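Local coordinates for IMC sub-compartment protein ISP1 (Toxoplasma gondii, PDB 4CHM) that is critical for replication of the parasite and, as a pleckstrin homology-fold protein of the inner membrane complex, probably acts in daughter-cell formation, at residues A[68-71]-A[72-76]; A[107-110]-A[111-115]. One frame throughout, in Å; residues are numbered along the deposited sequence.

Contact 1: A[68-71]-A[72-76]. With SO4 (sulfate ion), chain G; SO4 (sulfate ion), chain E.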
# COMPACT_ATOMS: atom_id res chain seq x y z
N LEU A 68 5.92 -0.68 -6.69
CA LEU A 68 5.51 -1.13 -5.41
C LEU A 68 6.52 -2.09 -4.86
O LEU A 68 6.80 -3.06 -5.47
CB LEU A 68 4.12 -1.73 -5.42
CG LEU A 68 2.99 -0.94 -5.99
CD1 LEU A 68 1.96 -1.84 -6.57
CD2 LEU A 68 2.39 0.05 -5.04
N LEU A 69 7.02 -1.80 -3.67
CA LEU A 69 7.91 -2.70 -2.97
C LEU A 69 7.07 -3.63 -2.09
O LEU A 69 6.37 -3.18 -1.20
CB LEU A 69 8.85 -1.88 -2.09
CG LEU A 69 9.57 -0.68 -2.71
CD1 LEU A 69 10.68 -0.13 -1.84
CD2 LEU A 69 10.10 -1.04 -4.08
N HIS A 70 7.10 -4.92 -2.39
CA HIS A 70 6.35 -5.90 -1.60
C HIS A 70 7.10 -7.13 -1.09
O HIS A 70 6.74 -7.68 -0.08
CB HIS A 70 5.08 -6.31 -2.32
CG HIS A 70 5.33 -6.93 -3.65
ND1 HIS A 70 5.22 -8.28 -3.88
CD2 HIS A 70 5.71 -6.39 -4.83
CE1 HIS A 70 5.49 -8.54 -5.14
NE2 HIS A 70 5.81 -7.41 -5.73
N THR A 71 8.11 -7.59 -1.82
CA THR A 71 8.89 -8.75 -1.40
C THR A 71 9.81 -8.41 -0.24
O THR A 71 10.25 -7.28 -0.10
CB THR A 71 9.74 -9.36 -2.53
OG1 THR A 71 10.87 -8.53 -2.79
CG2 THR A 71 8.92 -9.56 -3.81
N ARG A 72 10.11 -9.39 0.59
CA ARG A 72 11.03 -9.16 1.69
C ARG A 72 12.29 -8.39 1.26
O ARG A 72 12.66 -7.40 1.90
CB ARG A 72 11.40 -10.47 2.39
CG ARG A 72 12.39 -10.28 3.54
CD ARG A 72 12.74 -11.61 4.20
NE ARG A 72 13.33 -11.41 5.53
CZ ARG A 72 12.62 -11.29 6.64
NH1 ARG A 72 11.29 -11.31 6.59
NH2 ARG A 72 13.23 -11.09 7.81
N ASP A 73 12.93 -8.83 0.18
CA ASP A 73 14.20 -8.21 -0.27
C ASP A 73 14.08 -6.73 -0.73
O ASP A 73 14.94 -5.91 -0.43
CB ASP A 73 14.88 -9.07 -1.35
CG ASP A 73 15.62 -10.31 -0.76
OD1 ASP A 73 15.76 -10.41 0.48
OD2 ASP A 73 16.06 -11.17 -1.55
N GLN A 74 13.03 -6.44 -1.49
CA GLN A 74 12.63 -5.08 -1.87
C GLN A 74 12.45 -4.16 -0.65
O GLN A 74 13.00 -3.11 -0.57
CB GLN A 74 11.32 -5.11 -2.70
CG GLN A 74 11.45 -5.74 -4.09
CD GLN A 74 10.11 -5.99 -4.74
OE1 GLN A 74 9.07 -6.02 -4.07
NE2 GLN A 74 10.12 -6.19 -6.05
N LEU A 75 11.72 -4.63 0.33
CA LEU A 75 11.46 -3.85 1.55
C LEU A 75 12.71 -3.69 2.47
O LEU A 75 12.90 -2.64 3.10
CB LEU A 75 10.30 -4.49 2.32
CG LEU A 75 8.94 -4.34 1.62
CD1 LEU A 75 7.91 -5.23 2.33
CD2 LEU A 75 8.49 -2.87 1.62
N GLN A 76 13.58 -4.67 2.49
CA GLN A 76 14.86 -4.59 3.20
C GLN A 76 15.76 -3.43 2.74
O GLN A 76 16.50 -2.92 3.50
CB GLN A 76 15.60 -5.93 3.18
CG GLN A 76 14.92 -7.06 3.94
CD GLN A 76 15.10 -6.97 5.43
OE1 GLN A 76 15.01 -5.93 5.98
NE2 GLN A 76 15.40 -8.08 6.06
S SO4 G . 16.71 -11.34 6.18
O1 SO4 G . 17.26 -12.72 6.10
O2 SO4 G . 17.81 -10.32 6.13
O3 SO4 G . 15.97 -11.25 7.48
O4 SO4 G . 15.78 -11.10 5.04
S SO4 E . 7.66 -7.40 -8.92
O1 SO4 E . 7.83 -8.82 -9.33
O2 SO4 E . 8.68 -7.06 -7.95
O3 SO4 E . 6.31 -7.23 -8.32
O4 SO4 E . 7.75 -6.53 -10.09
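Thr71 and Gln74 form a capping box where strand 65-69 turns into helix 72-76. Thr71, the N-cap, takes Gln74 N on its OG1 (3.3 Å); a first torsion of 75° sets that hydroxyl between its own backbone N and carbonyl carbon, facing the first turn. The extended Gln74 chain reaches back, and its OE1 accepts from His70 N (2.8 Å) and Thr71 N (2.9 Å), both fairly straight at hydrogen (157° and 167°). The two N-H groups arrive from opposite faces of the amide plane, Thr71 N well above it and His70 N only tilted from it, a grip that fixes the amide's rotation. Leu75 packs the inner side: its CD2 lies 3.9 Å from Leu69 CB, and Ala92 of strand 90-95 and Val85 cover it further. The solvent side is looser, with sulfate ions probably from the crystallisation liquor. One bridges His70 NE2 (2.6 Å to O3) and Gln74 NE2 (2.5 Å to O2). At a second, the extended Arg72 uses NE and NH2 along its guanidinium edge, while its NH2 also meets Asp86 in a salt bridge. Glutamine suits the box because OE1 satisfies two backbone donors while NE2 remains a donor for an anion.

Contact 2: A[107-110]-A[111-115]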
# COMPACT_ATOMS: atom_id res chain seq x y z
N ASP A 107 -3.84 -4.90 7.12
CA ASP A 107 -4.31 -5.76 8.21
C ASP A 107 -3.70 -7.17 8.21
O ASP A 107 -3.72 -7.85 9.22
CB ASP A 107 -5.83 -5.86 8.19
CG ASP A 107 -6.49 -4.56 8.59
OD1 ASP A 107 -5.79 -3.53 8.69
OD2 ASP A 107 -7.72 -4.56 8.84
N GLY A 108 -3.23 -7.64 7.08
CA GLY A 108 -2.59 -8.95 7.03
C GLY A 108 -2.15 -9.26 5.62
O GLY A 108 -2.17 -8.37 4.74
N VAL A 109 -1.71 -10.50 5.40
CA VAL A 109 -1.01 -10.85 4.18
C VAL A 109 -1.94 -10.76 2.97
O VAL A 109 -1.51 -10.38 1.89
CB VAL A 109 -0.37 -12.27 4.29
CG1 VAL A 109 0.37 -12.62 3.01
CG2 VAL A 109 0.59 -12.30 5.47
N LYS A 110 -3.22 -11.04 3.19
CA LYS A 110 -4.17 -11.13 2.08
C LYS A 110 -4.48 -9.78 1.48
O LYS A 110 -4.49 -9.63 0.27
CB LYS A 110 -5.46 -11.81 2.51
CG LYS A 110 -6.50 -11.90 1.40
CD LYS A 110 -7.83 -12.47 1.93
CE LYS A 110 -8.89 -12.52 0.84
NZ LYS A 110 -9.79 -13.69 0.99
N ASP A 111 -4.73 -8.80 2.33
CA ASP A 111 -4.90 -7.44 1.89
C ASP A 111 -3.61 -6.92 1.25
O ASP A 111 -3.66 -6.31 0.23
CB ASP A 111 -5.35 -6.55 3.03
CG ASP A 111 -6.85 -6.40 3.09
OD1 ASP A 111 -7.54 -6.96 2.26
OD2 ASP A 111 -7.34 -5.70 3.94
N LYS A 112 -2.48 -7.22 1.85
CA LYS A 112 -1.22 -6.75 1.33
C LYS A 112 -1.09 -7.30 -0.10
O LYS A 112 -0.80 -6.57 -1.00
CB LYS A 112 -0.09 -7.29 2.21
CG LYS A 112 1.33 -6.88 1.86
CD LYS A 112 1.81 -7.50 0.57
CE LYS A 112 3.17 -8.16 0.69
NZ LYS A 112 3.17 -9.49 1.32
N THR A 113 -1.39 -8.58 -0.27
CA THR A 113 -1.27 -9.22 -1.56
C THR A 113 -2.23 -8.67 -2.59
O THR A 113 -1.83 -8.34 -3.68
CB THR A 113 -1.43 -10.74 -1.48
OG1 THR A 113 -0.50 -11.28 -0.58
CG2 THR A 113 -1.21 -11.34 -2.81
N CYS A 114 -3.49 -8.51 -2.20
CA CYS A 114 -4.51 -7.91 -3.10
C CYS A 114 -4.18 -6.52 -3.53
O CYS A 114 -4.52 -6.13 -4.63
CB CYS A 114 -5.90 -7.88 -2.44
SG CYS A 114 -6.66 -9.49 -2.34
N PHE A 115 -3.64 -5.71 -2.61
CA PHE A 115 -3.30 -4.34 -2.94
C PHE A 115 -2.33 -4.27 -4.09
O PHE A 115 -2.44 -3.36 -4.95
CB PHE A 115 -2.69 -3.61 -1.75
CG PHE A 115 -2.47 -2.13 -2.00
CD1 PHE A 115 -3.56 -1.27 -2.12
CD2 PHE A 115 -1.21 -1.60 -2.04
CE1 PHE A 115 -3.39 0.11 -2.28
CE2 PHE A 115 -1.01 -0.23 -2.28
CZ PHE A 115 -2.10 0.62 -2.39
O HOH W 1 -5.90 -3.92 5.47
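Lys112 N donates to Gly108 O (3.1 Å) and Cys114 N to Lys110 O (2.9 Å), the i to i+4 bonds that open helix 109-125, the C-terminal helix of the pleckstrin homology fold. Gly108 holds the N-cap position with an almost fully extended backbone (phi 179°, psi -172°), a conformation that glycine, having no side chain, adopts with little strain. Beyond it the chain coils at once into regular helix. Val109 O accepts twice: it takes Thr113 N (2.8 Å) and also Thr113 OG1 (2.8 Å), which reach it from opposite faces of the carbonyl plane. The first torsion of Thr113, -57°, places OG1 beside its own backbone N and lets the hydroxyl fold back onto the preceding turn; threonine suits this place because its hydroxyl can donate to the carbonyl one turn back. Val109 CG1 slants past that same OG1, 3.9 Å away. Charged chains lead away from the helix to partners in other elements. Lys110 NZ pairs with Asp12 and Asp111 with Arg19, both of helix 10-22, whereas the bent chain of Lys112 delivers NZ to the carbonyl of Glu88. Cys114 is buried against Leu16 of helix 10-22, its CB 3.5 Å from Lys110 O. The carboxylate of Asp111, in the first turn, is probably also favoured by the helix dipole. Across the turn, one water accepts from Asp107 N (2.8 Å) and donates to Asp111 OD2 (2.8 Å).

Both contacts are surface arrangements at helix starts, but they serve different parts of the fold. Contact 1 joins the edge strand 65-69 to a short helix; contact 2 lies wholly around the first turns of the long C-terminal helix. At 68-76 side chains close the N-terminus through the capping box, whereas at 107-115 the N-cap is a glycine and a threonine hydroxyl folds back on a main-chain carbonyl. Sulfates and one salt bridge mark the outer side of contact 1; two salt bridges tie contact 2 to helix 10-22. Their centres are about 14 Å apart, yet they touch: His70 O packs against Lys112 CE at 3.7 Å, bringing the strand's exit beside the C-terminal helix.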